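Local coordinates for protein extracellular ligand-binding receptor (PDB 3SG0) that binds benzoylformate (phenylglyoxylate) and probably serves as a solute-binding receptor of the leucine-binding protein family for the transport of aromatic acids, at residues A233-E236 with A242-Q245; W135-V140 with A339-I344; Q47-A52 with A297-A302; V162-F167 with G174-L179. All blocks are in the same frame, centred on the assembly; numbering follows the deposited sequence.

Contact 1. Residues A233-E236 with A242-Q245; sequences ALRE and AIYQ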
loop_
_atom_site.group_PDB
_atom_site.type_symbol
_atom_site.label_atom_id
_atom_site.label_comp_id
_atom_site.label_asym_id
_atom_site.label_seq_id
_atom_site.Cartn_x
_atom_site.Cartn_y
_atom_site.Cartn_z
ATOM N N ALA A 233 18.183 -13.629 -7.282
ATOM C CA ALA A 233 18.333 -14.745 -8.210
ATOM C C ALA A 233 18.801 -14.262 -9.578
ATOM O O ALA A 233 19.674 -14.874 -10.196
ATOM C CB ALA A 233 17.029 -15.524 -8.323
ATOM N N LEU A 234 18.241 -13.154 -10.048
ATOM C CA LEU A 234 18.685 -12.575 -11.308
ATOM C C LEU A 234 20.163 -12.201 -11.244
ATOM O O LEU A 234 20.935 -12.526 -12.154
ATOM C CB LEU A 234 17.839 -11.352 -11.657
ATOM C CG LEU A 234 16.456 -11.662 -12.231
ATOM C CD1 LEU A 234 15.518 -10.488 -12.051
ATOM C CD2 LEU A 234 16.569 -12.048 -13.704
ATOM N N ARG A 235 20.567 -11.523 -10.173
ATOM C CA ARG A 235 21.954 -11.089 -10.055
ATOM C C ARG A 235 22.902 -12.280 -9.941
ATOM O O ARG A 235 23.970 -12.294 -10.563
ATOM C CB ARG A 235 22.144 -10.132 -8.874
ATOM C CG ARG A 235 21.431 -8.792 -9.025
ATOM C CD ARG A 235 21.979 -7.990 -10.200
ATOM N NE ARG A 235 21.420 -6.640 -10.234
ATOM C CZ ARG A 235 21.039 -6.014 -11.344
ATOM N NH1 ARG A 235 21.162 -6.612 -12.521
ATOM N NH2 ARG A 235 20.534 -4.786 -11.276
ATOM N N GLU A 236 22.513 -13.279 -9.160
ATOM C CA GLU A 236 23.358 -14.449 -8.958
ATOM C C GLU A 236 23.543 -15.234 -10.254
ATOM O O GLU A 236 24.574 -15.883 -10.456
ATOM C CB GLU A 236 22.786 -15.327 -7.842
ATOM C CG GLU A 236 22.930 -14.694 -6.462
ATOM C CD GLU A 236 22.103 -15.384 -5.397
ATOM O OE1 GLU A 236 21.438 -16.394 -5.713
ATOM O OE2 GLU A 236 22.113 -14.908 -4.241
ATOM N N ALA A 242 19.306 -3.279 -15.792
ATOM C CA ALA A 242 18.484 -2.577 -14.815
ATOM C C ALA A 242 17.362 -3.464 -14.294
ATOM O O ALA A 242 16.746 -4.216 -15.053
ATOM C CB ALA A 242 17.906 -1.318 -15.428
ATOM N N ILE A 243 17.101 -3.369 -12.993
ATOM C CA ILE A 243 15.966 -4.053 -12.393
ATOM C C ILE A 243 15.044 -3.021 -11.756
ATOM O O ILE A 243 15.487 -2.114 -11.041
ATOM C CB ILE A 243 16.425 -5.104 -11.369
ATOM C CG1 ILE A 243 17.215 -6.216 -12.069
ATOM C CG2 ILE A 243 15.224 -5.689 -10.639
ATOM C CD1 ILE A 243 17.829 -7.224 -11.114
ATOM N N TYR A 244 13.762 -3.152 -12.061
ATOM C CA TYR A 244 12.732 -2.260 -11.550
ATOM C C TYR A 244 11.823 -3.036 -10.617
ATOM O O TYR A 244 11.537 -4.213 -10.858
ATOM C CB TYR A 244 11.946 -1.673 -12.718
ATOM C CG TYR A 244 12.856 -0.866 -13.595
ATOM C CD1 TYR A 244 13.239 0.409 -13.219
ATOM C CD2 TYR A 244 13.396 -1.399 -14.757
ATOM C CE1 TYR A 244 14.105 1.152 -13.992
ATOM C CE2 TYR A 244 14.264 -0.658 -15.542
ATOM C CZ TYR A 244 14.616 0.608 -15.148
ATOM O OH TYR A 244 15.482 1.346 -15.920
ATOM N N GLN A 245 11.400 -2.391 -9.534
ATOM C CA GLN A 245 10.484 -3.003 -8.586
ATOM C C GLN A 245 9.272 -2.086 -8.446
ATOM O O GLN A 245 9.011 -1.258 -9.326
ATOM C CB GLN A 245 11.183 -3.276 -7.248
ATOM C CG GLN A 245 12.270 -4.355 -7.327
ATOM C CD GLN A 245 11.883 -5.671 -6.654
ATOM O OE1 GLN A 245 10.710 -5.947 -6.402
ATOM N NE2 GLN A 245 12.883 -6.488 -6.349
#
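Leu-234, in the last turn of helix 228-236, faces Ile-243 of strand 242-244 with their CA atoms 9.0 Å apart, a spacing that side chains alone can bridge, and no hydrogen bond joins the two segments. Ile-243 does the bridging for the strand. Its CG1 lies beside the backbone N and anti to the carbonyl carbon (chi1 -65°), and the extended chi2 of 174° carries the CD1 methyl out to the helix. There it is received by two neighbouring residues. Arg-235 comes from the opposite direction and lays its guanidinium flat over the methyl: Ile-243 CD1 stands 3.4 Å from Arg-235 CZ, over the centre of the planar group, and the CG1 methylene behind it reaches NH2 of the same arginine at 3.7 Å. The arginine chain is bent at chi2 (-64°), which turns it from its place at the flank of the helix in toward the strand. Leu-234 crosses the isoleucine side chain at a slant and meets the same methyl, its CD1 4.1 Å from Ile-243 CD1, a looser and purely apolar touch. One face of the guanidinium therefore rests on hydrocarbon, while its NH1 hydrogen-bonds to the carbonyl oxygens of Phe-239 and Gly-241, so that the arginine also ties down the short loop leading from helix to strand. The contact lies in the second half of the beta-alpha-beta unit formed by strand 217-221, helix 228-236 and strand 242-244; Leu-234 packs further on Val-207 and Ile-211 of helix 204-212, and Ile-243 on Ile-220 of the adjoining parallel strand 217-221.

Contact 2. Residues W135-V140 with A339-I344; sequences WVYKVV and AIRDQI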
loop_
_atom_site.group_PDB
_atom_site.type_symbol
_atom_site.label_atom_id
_atom_site.label_comp_id
_atom_site.label_asym_id
_atom_site.label_seq_id
_atom_site.Cartn_x
_atom_site.Cartn_y
_atom_site.Cartn_z
ATOM N N TRP A 135 -18.296 1.919 0.109
ATOM C CA TRP A 135 -17.943 1.805 1.518
ATOM C C TRP A 135 -16.438 1.727 1.761
ATOM O O TRP A 135 -16.022 1.648 2.912
ATOM C CB TRP A 135 -18.668 0.603 2.150
ATOM C CG TRP A 135 -20.136 0.841 2.222
ATOM C CD1 TRP A 135 -21.074 0.467 1.312
ATOM C CD2 TRP A 135 -20.826 1.576 3.234
ATOM N NE1 TRP A 135 -22.313 0.912 1.699
ATOM C CE2 TRP A 135 -22.188 1.593 2.882
ATOM C CE3 TRP A 135 -20.423 2.213 4.417
ATOM C CZ2 TRP A 135 -23.152 2.229 3.664
ATOM C CZ3 TRP A 135 -21.381 2.839 5.195
ATOM C CH2 TRP A 135 -22.728 2.848 4.811
ATOM N N VAL A 136 -15.626 1.769 0.709
ATOM C CA VAL A 136 -14.197 1.504 0.828
ATOM C C VAL A 136 -13.374 2.725 0.443
ATOM O O VAL A 136 -13.660 3.378 -0.567
ATOM C CB VAL A 136 -13.802 0.320 -0.088
ATOM C CG1 VAL A 136 -12.328 -0.056 0.094
ATOM C CG2 VAL A 136 -14.697 -0.871 0.185
ATOM N N TYR A 137 -12.354 3.031 1.242
ATOM C CA TYR A 137 -11.397 4.097 0.938
ATOM C C TYR A 137 -9.997 3.517 0.962
ATOM O O TYR A 137 -9.764 2.463 1.568
ATOM C CB TYR A 137 -11.548 5.260 1.924
ATOM C CG TYR A 137 -12.880 5.928 1.765
ATOM C CD1 TYR A 137 -13.083 6.867 0.764
ATOM C CD2 TYR A 137 -13.960 5.580 2.565
ATOM C CE1 TYR A 137 -14.310 7.468 0.592
ATOM C CE2 TYR A 137 -15.200 6.165 2.385
ATOM C CZ TYR A 137 -15.365 7.106 1.391
ATOM O OH TYR A 137 -16.587 7.710 1.174
ATOM N N LYS A 138 -9.056 4.208 0.332
ATOM C CA LYS A 138 -7.763 3.600 0.057
ATOM C C LYS A 138 -6.663 4.645 -0.034
ATOM O O LYS A 138 -6.560 5.357 -1.033
ATOM C CB LYS A 138 -7.875 2.832 -1.263
ATOM C CG LYS A 138 -6.618 2.142 -1.732
ATOM C CD LYS A 138 -6.911 1.306 -2.975
ATOM C CE LYS A 138 -5.686 0.609 -3.509
ATOM N NZ LYS A 138 -4.727 1.579 -4.094
ATOM N N VAL A 139 -5.823 4.722 0.992
ATOM C CA VAL A 139 -4.766 5.731 1.002
ATOM C C VAL A 139 -3.541 5.407 0.155
ATOM O O VAL A 139 -2.829 6.334 -0.237
ATOM C CB VAL A 139 -4.310 6.103 2.429
ATOM C CG1 VAL A 139 -5.456 6.733 3.204
ATOM C CG2 VAL A 139 -3.685 4.914 3.158
ATOM N N VAL A 140 -3.252 4.139 -0.132
ATOM C CA VAL A 140 -2.094 3.838 -0.979
ATOM C C VAL A 140 -2.489 4.159 -2.413
ATOM O O VAL A 140 -3.557 3.754 -2.847
ATOM C CB VAL A 140 -1.688 2.358 -0.868
ATOM C CG1 VAL A 140 -0.575 2.038 -1.857
ATOM C CG2 VAL A 140 -1.248 2.034 0.550
ATOM N N ALA A 339 -22.354 8.483 8.300
ATOM C CA ALA A 339 -21.864 9.852 8.270
ATOM C C ALA A 339 -20.359 9.876 8.018
ATOM O O ALA A 339 -19.862 10.713 7.275
ATOM C CB ALA A 339 -22.212 10.584 9.561
ATOM N N ILE A 340 -19.620 8.957 8.634
ATOM C CA ILE A 340 -18.195 8.860 8.326
ATOM C C ILE A 340 -17.980 8.568 6.841
ATOM O O ILE A 340 -17.152 9.204 6.189
ATOM C CB ILE A 340 -17.488 7.805 9.189
ATOM C CG1 ILE A 340 -17.505 8.239 10.659
ATOM C CG2 ILE A 340 -16.053 7.603 8.709
ATOM C CD1 ILE A 340 -16.935 7.212 11.602
ATOM N N ARG A 341 -18.718 7.594 6.316
ATOM C CA ARG A 341 -18.600 7.251 4.902
ATOM C C ARG A 341 -18.874 8.475 4.022
ATOM O O ARG A 341 -18.145 8.735 3.059
ATOM C CB ARG A 341 -19.561 6.110 4.543
ATOM C CG ARG A 341 -19.263 5.435 3.191
ATOM C CD ARG A 341 -20.524 5.142 2.366
ATOM N NE ARG A 341 -21.157 6.389 1.955
ATOM C CZ ARG A 341 -20.770 7.126 0.919
ATOM N NH1 ARG A 341 -19.792 6.710 0.124
ATOM N NH2 ARG A 341 -21.380 8.278 0.653
ATOM N N ASP A 342 -19.937 9.211 4.338
ATOM C CA ASP A 342 -20.299 10.413 3.585
ATOM C C ASP A 342 -19.213 11.477 3.658
ATOM O O ASP A 342 -18.924 12.163 2.677
ATOM C CB ASP A 342 -21.601 11.033 4.125
ATOM C CG ASP A 342 -22.846 10.212 3.813
ATOM O OD1 ASP A 342 -22.835 9.382 2.886
ATOM O OD2 ASP A 342 -23.874 10.429 4.493
ATOM N N GLN A 343 -18.625 11.643 4.836
ATOM C CA GLN A 343 -17.676 12.722 5.045
ATOM C C GLN A 343 -16.319 12.466 4.385
ATOM O O GLN A 343 -15.714 13.387 3.833
ATOM C CB GLN A 343 -17.501 12.983 6.540
ATOM C CG GLN A 343 -18.731 13.574 7.212
ATOM C CD GLN A 343 -19.183 14.868 6.558
ATOM O OE1 GLN A 343 -18.398 15.807 6.412
ATOM N NE2 GLN A 343 -20.446 14.917 6.138
ATOM N N ILE A 344 -15.820 11.231 4.429
ATOM C CA ILE A 344 -14.503 10.969 3.847
ATOM C C ILE A 344 -14.532 11.242 2.343
ATOM O O ILE A 344 -13.567 11.730 1.766
ATOM C CB ILE A 344 -14.010 9.553 4.164
ATOM C CG1 ILE A 344 -13.813 9.412 5.678
ATOM C CG2 ILE A 344 -12.718 9.269 3.413
ATOM C CD1 ILE A 344 -13.423 8.018 6.128
#
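Tyr-137 and Trp-135 receive Arg-341 and Ile-344 where helix 334-344 packs against strand 136-138, the outermost strand of the six-stranded mixed sheet in one lobe of this periplasmic-binding-protein fold. Two CH-pi contacts supply the apolar part. CG2 of Ile-344 sits over the centre of the Tyr-137 ring, 3.6 Å from the centroid. This methyl is the branch anti to the isoleucine backbone N, whereas CG1 stands beside that N (chi1 -64°). His-364 also stacks on the Tyr-137 ring. On the other aromatic residue, the aliphatic stem of Arg-341 spans the indole: its CD lies 3.6 Å from the centroid of the six-membered ring of Trp-135, somewhat toward the rim, with CG close above CE3. The guanidinium, bent away at chi2 and chi3, stands steeply to the indole, the planes 78° apart, and is too distant for more than a weak cation-pi attraction. Among the polar interactions, Arg-341 NH2 forms a salt bridge with OD1 of Asp-342, using the anti lone pair of that oxygen, while NH1 forms a salt bridge with Glu-345 OE1 and a hydrogen bond to Lys-134 O. Lys-134, just before the strand, is thus linked to the helix through Arg-341. The phenol itself is fixed by a bond to the helix backbone: Tyr-137 OH donates to Arg-341 O at 2.7 Å, tilted 17° from the carbonyl plane.

Contact 3. Residues Q47-A52 with A297-A302; sequences QSKTVA and AANGGA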
loop_
_atom_site.group_PDB
_atom_site.type_symbol
_atom_site.label_atom_id
_atom_site.label_comp_id
_atom_site.label_asym_id
_atom_site.label_seq_id
_atom_site.Cartn_x
_atom_site.Cartn_y
_atom_site.Cartn_z
ATOM N N GLN A 47 2.410 -1.835 10.703
ATOM C CA GLN A 47 1.050 -1.400 11.001
ATOM C C GLN A 47 0.676 -1.757 12.438
ATOM O O GLN A 47 0.137 -0.933 13.167
ATOM C CB GLN A 47 0.087 -1.972 9.962
ATOM C CG GLN A 47 0.364 -1.348 8.596
ATOM C CD GLN A 47 -0.101 -2.163 7.417
ATOM O OE1 GLN A 47 -0.714 -3.227 7.559
ATOM N NE2 GLN A 47 0.201 -1.667 6.227
ATOM N N SER A 48 1.009 -2.967 12.864
ATOM C CA SER A 48 0.739 -3.390 14.233
ATOM C C SER A 48 1.406 -2.453 15.237
ATOM O O SER A 48 0.828 -2.107 16.268
ATOM C CB SER A 48 1.244 -4.815 14.437
ATOM O OG SER A 48 0.910 -5.288 15.729
ATOM N N LYS A 49 2.633 -2.034 14.934
ATOM C CA LYS A 49 3.387 -1.157 15.826
ATOM C C LYS A 49 2.905 0.282 15.810
ATOM O O LYS A 49 3.167 1.047 16.734
ATOM C CB LYS A 49 4.875 -1.217 15.500
ATOM C CG LYS A 49 5.503 -2.566 15.801
ATOM C CD LYS A 49 6.967 -2.624 15.398
ATOM C CE LYS A 49 7.508 -4.044 15.518
ATOM N NZ LYS A 49 8.873 -4.155 14.931
ATOM N N THR A 50 2.177 0.644 14.761
ATOM C CA THR A 50 1.634 1.990 14.634
ATOM C C THR A 50 0.378 2.199 15.485
ATOM O O THR A 50 0.059 3.327 15.854
ATOM C CB THR A 50 1.378 2.314 13.146
ATOM O OG1 THR A 50 2.638 2.342 12.465
ATOM C CG2 THR A 50 0.676 3.646 12.953
ATOM N N VAL A 51 -0.318 1.112 15.822
ATOM C CA VAL A 51 -1.568 1.232 16.568
ATOM C C VAL A 51 -1.400 2.071 17.837
ATOM O O VAL A 51 -2.225 2.939 18.125
ATOM C CB VAL A 51 -2.156 -0.156 16.912
ATOM C CG1 VAL A 51 -3.416 -0.010 17.763
ATOM C CG2 VAL A 51 -2.464 -0.927 15.638
ATOM N N ALA A 52 -0.320 1.834 18.578
ATOM C CA ALA A 52 -0.092 2.527 19.842
ATOM C C ALA A 52 0.138 4.027 19.675
ATOM O O ALA A 52 0.081 4.780 20.654
ATOM C CB ALA A 52 1.078 1.895 20.582
ATOM N N ALA A 297 7.688 7.819 19.624
ATOM C CA ALA A 297 7.285 7.992 21.014
ATOM C C ALA A 297 6.602 6.739 21.550
ATOM O O ALA A 297 6.675 6.450 22.750
ATOM C CB ALA A 297 6.382 9.201 21.163
ATOM N N ALA A 298 5.950 5.992 20.662
ATOM C CA ALA A 298 5.218 4.794 21.063
ATOM C C ALA A 298 6.054 3.523 20.964
ATOM O O ALA A 298 5.661 2.471 21.476
ATOM C CB ALA A 298 3.952 4.653 20.222
ATOM N N ASN A 299 7.202 3.613 20.302
ATOM C CA ASN A 299 7.992 2.433 19.995
ATOM C C ASN A 299 9.458 2.542 20.408
ATOM O O ASN A 299 10.340 2.028 19.727
ATOM C CB ASN A 299 7.858 2.074 18.513
ATOM C CG ASN A 299 6.483 1.554 18.176
ATOM O OD1 ASN A 299 6.165 0.396 18.458
ATOM N ND2 ASN A 299 5.656 2.398 17.566
ATOM N N GLY A 300 9.705 3.214 21.529
ATOM C CA GLY A 300 11.035 3.260 22.117
ATOM C C GLY A 300 12.078 3.923 21.239
ATOM O O GLY A 300 13.269 3.609 21.328
ATOM N N GLY A 301 11.631 4.836 20.386
ATOM C CA GLY A 301 12.533 5.601 19.544
ATOM C C GLY A 301 12.848 4.963 18.202
ATOM O O GLY A 301 13.578 5.538 17.398
ATOM N N ALA A 302 12.306 3.773 17.956
ATOM C CA ALA A 302 12.552 3.074 16.700
ATOM C C ALA A 302 11.880 3.797 15.540
ATOM O O ALA A 302 10.735 4.226 15.650
ATOM C CB ALA A 302 12.055 1.645 16.782
#
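Asn-299 and Lys-49 make the tight part of this contact, in which the residue just beyond helix 283-298 grips the last turn of helix 41-50. ND2 of Asn-299 donates to Lys-49 O at 3.0 Å, and the bond is nearly straight at the hydrogen (164°). The carbonyl oxygen lies in the amide plane of the asparagine, but the amide nitrogen stands well above the carbonyl plane, 45° out of it, so the approach misses the lone pairs. With CG beside the backbone N (chi1 -70°), the amide is directed across to the lysine backbone. Its other end rests on the lysine stem: OD1 of Asn-299 is 3.6 Å from Lys-49 CB. ND2 has a second acceptor in Tyr-295 O, in the last turn of helix 283-298, and these two bonds together fix the rotation of the amide.

The other half is slighter; here too the contact is at the surface. Ala-52 and Ala-298 point their methyls at each other, CB to CB 4.0 Å, and add no polar bond. Beyond CG, the extended Lys-49 chain runs away from the partner segment along the exposed side. Asn-299 also opens a type I' turn that ends at Ala-302, with Gly-300 and Gly-301 both at positive phi; the turn bends the chain away from the contact. Deeper in, Thr-50 packs on Phe-291 and Tyr-295 and on Leu-311, while Val-51 reaches Ile-32 and Met-34, so that the end of helix 41-50 touches helices 283-298 and 306-328 as well as strand 28-34 of the six-stranded sheet.

Contact 4. Residues V162-F167 with G174-L179; sequences VGYIGF and GYYKVL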
loop_
_atom_site.group_PDB
_atom_site.type_symbol
_atom_site.label_atom_id
_atom_site.label_comp_id
_atom_site.label_asym_id
_atom_site.label_seq_id
_atom_site.Cartn_x
_atom_site.Cartn_y
_atom_site.Cartn_z
ATOM N N VAL A 162 12.009 -5.983 -22.004
ATOM C CA VAL A 162 11.858 -5.963 -20.550
ATOM C C VAL A 162 11.275 -7.284 -20.068
ATOM O O VAL A 162 10.180 -7.666 -20.470
ATOM C CB VAL A 162 10.956 -4.790 -20.107
ATOM C CG1 VAL A 162 10.788 -4.783 -18.591
ATOM C CG2 VAL A 162 11.528 -3.465 -20.596
ATOM N N GLY A 163 12.022 -7.996 -19.232
ATOM C CA GLY A 163 11.519 -9.223 -18.636
ATOM C C GLY A 163 10.523 -8.911 -17.534
ATOM O O GLY A 163 10.488 -7.792 -17.028
ATOM N N TYR A 164 9.709 -9.892 -17.158
ATOM C CA TYR A 164 8.730 -9.687 -16.098
ATOM C C TYR A 164 8.581 -10.915 -15.208
ATOM O O TYR A 164 8.412 -12.038 -15.696
ATOM C CB TYR A 164 7.363 -9.322 -16.687
ATOM C CG TYR A 164 6.297 -9.152 -15.632
ATOM C CD1 TYR A 164 5.634 -10.253 -15.100
ATOM C CD2 TYR A 164 5.971 -7.892 -15.146
ATOM C CE1 TYR A 164 4.667 -10.101 -14.114
ATOM C CE2 TYR A 164 5.010 -7.732 -14.171
ATOM C CZ TYR A 164 4.368 -8.836 -13.658
ATOM O OH TYR A 164 3.417 -8.637 -12.684
ATOM N N ILE A 165 8.618 -10.689 -13.898
ATOM C CA ILE A 165 8.161 -11.685 -12.933
ATOM C C ILE A 165 7.360 -10.956 -11.865
ATOM O O ILE A 165 7.725 -9.858 -11.447
ATOM C CB ILE A 165 9.327 -12.480 -12.295
ATOM C CG1 ILE A 165 8.791 -13.534 -11.324
ATOM C CG2 ILE A 165 10.346 -11.559 -11.622
ATOM C CD1 ILE A 165 9.857 -14.488 -10.803
ATOM N N GLY A 166 6.257 -11.547 -11.431
ATOM C CA GLY A 166 5.457 -10.912 -10.400
ATOM C C GLY A 166 4.647 -11.938 -9.639
ATOM O O GLY A 166 4.592 -13.113 -10.018
ATOM N N PHE A 167 4.011 -11.504 -8.561
ATOM C CA PHE A 167 3.176 -12.410 -7.794
ATOM C C PHE A 167 2.012 -12.904 -8.648
ATOM O O PHE A 167 1.420 -12.148 -9.432
ATOM C CB PHE A 167 2.571 -11.707 -6.584
ATOM C CG PHE A 167 3.531 -11.438 -5.445
ATOM C CD1 PHE A 167 4.647 -12.234 -5.193
ATOM C CD2 PHE A 167 3.260 -10.387 -4.584
ATOM C CE1 PHE A 167 5.475 -11.959 -4.102
ATOM C CE2 PHE A 167 4.068 -10.113 -3.505
ATOM C CZ PHE A 167 5.173 -10.897 -3.250
ATOM N N GLY A 174 -2.010 -6.684 -11.528
ATOM C CA GLY A 174 -2.326 -5.293 -11.796
ATOM C C GLY A 174 -1.168 -4.564 -12.457
ATOM O O GLY A 174 -1.381 -3.691 -13.306
ATOM N N TYR A 175 0.063 -4.908 -12.080
ATOM C CA TYR A 175 1.240 -4.365 -12.750
ATOM C C TYR A 175 1.386 -4.931 -14.151
ATOM O O TYR A 175 1.567 -4.184 -15.117
ATOM C CB TYR A 175 2.525 -4.574 -11.915
ATOM C CG TYR A 175 2.630 -3.501 -10.877
ATOM C CD1 TYR A 175 3.187 -2.268 -11.184
ATOM C CD2 TYR A 175 2.092 -3.681 -9.612
ATOM C CE1 TYR A 175 3.224 -1.244 -10.248
ATOM C CE2 TYR A 175 2.134 -2.668 -8.668
ATOM C CZ TYR A 175 2.698 -1.452 -8.994
ATOM O OH TYR A 175 2.706 -0.424 -8.075
ATOM N N TYR A 176 1.303 -6.248 -14.276
ATOM C CA TYR A 176 1.486 -6.850 -15.583
ATOM C C TYR A 176 0.493 -6.294 -16.599
ATOM O O TYR A 176 0.863 -5.939 -17.728
ATOM C CB TYR A 176 1.354 -8.367 -15.532
ATOM C CG TYR A 176 1.584 -8.965 -16.894
ATOM C CD1 TYR A 176 2.871 -9.140 -17.375
ATOM C CD2 TYR A 176 0.520 -9.284 -17.729
ATOM C CE1 TYR A 176 3.099 -9.659 -18.636
ATOM C CE2 TYR A 176 0.739 -9.807 -18.993
ATOM C CZ TYR A 176 2.031 -9.985 -19.435
ATOM O OH TYR A 176 2.255 -10.503 -20.693
ATOM N N LYS A 177 -0.775 -6.221 -16.223
ATOM C CA LYS A 177 -1.777 -5.821 -17.203
ATOM C C LYS A 177 -1.567 -4.393 -17.697
ATOM O O LYS A 177 -1.726 -4.115 -18.893
ATOM C CB LYS A 177 -3.198 -6.052 -16.680
ATOM C CG LYS A 177 -3.757 -4.988 -15.761
ATOM C CD LYS A 177 -5.247 -5.242 -15.546
ATOM C CE LYS A 177 -5.851 -4.299 -14.520
ATOM N NZ LYS A 177 -7.244 -4.701 -14.157
ATOM N N VAL A 178 -1.199 -3.488 -16.799
ATOM C CA VAL A 178 -0.984 -2.100 -17.197
ATOM C C VAL A 178 0.287 -1.938 -18.025
ATOM O O VAL A 178 0.285 -1.245 -19.050
ATOM C CB VAL A 178 -0.988 -1.158 -15.977
ATOM C CG1 VAL A 178 -0.609 0.262 -16.382
ATOM C CG2 VAL A 178 -2.356 -1.184 -15.327
ATOM N N LEU A 179 1.365 -2.590 -17.605
ATOM C CA LEU A 179 2.605 -2.556 -18.375
ATOM C C LEU A 179 2.434 -3.186 -19.753
ATOM O O LEU A 179 2.913 -2.646 -20.753
ATOM C CB LEU A 179 3.736 -3.252 -17.618
ATOM C CG LEU A 179 4.226 -2.537 -16.363
ATOM C CD1 LEU A 179 5.141 -3.451 -15.567
ATOM C CD2 LEU A 179 4.937 -1.245 -16.736
#
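Tyr-164 of strand 161-167 and Tyr-176 of helix 170-186 form a T-shaped pair, the edge of Tyr-176 directed at the face of Tyr-164. The centroids are 5.0 Å apart and the planes stand at 70°. CD1 of Tyr-176 hangs over the centre of the Tyr-164 ring, 3.7 Å from Tyr-164 CD1. Both tyrosines place CG opposite their backbone N, at chi1 178° for Tyr-164 and -179° for Tyr-176. For Tyr-164 this carries the phenol outward to the helix, where the far end of the ring runs under the helix backbone: Tyr-164 OH lies 3.5 Å from Tyr-176 CB, with CZ of the same ring scarcely farther from that carbon. For Tyr-176 it swings the ring back over Tyr-164. Tyr-175 touches the Tyr-164 hydroxyl merely through its CB, at 4.2 Å; its own ring leads away, and its OH is hydrogen-bonded to Asp-143. The contact lies within the beta-alpha-beta unit of strand 161-167, helix 170-186 and strand 189-196, with Tyr-176 also stacked on His-193 and packed on Leu-190 of that last strand, while Tyr-175 fits against Met-146 and Ala-147 of helix 143-156.

Contacts 1 and 4 belong to one lobe and reach the same four-stranded parallel sheet; their centres are 14 Å apart and their nearest atoms about 5 Å. Contact 2 involves the edge of the other lobe's sheet, and its centre lies 38 Å from that of contact 1. Contacts 2 and 3 alternate along the chain, with about 7 Å between their nearest atoms. Two of the contacts come near the benzoylformate pocket: segment 135-140 of contact 2 ends in Val-140, which touches the ligand, and in contact 4 the Tyr-175 side chain is about 7 Å from it. Contacts 1 and 3 lie away from the known binding sites.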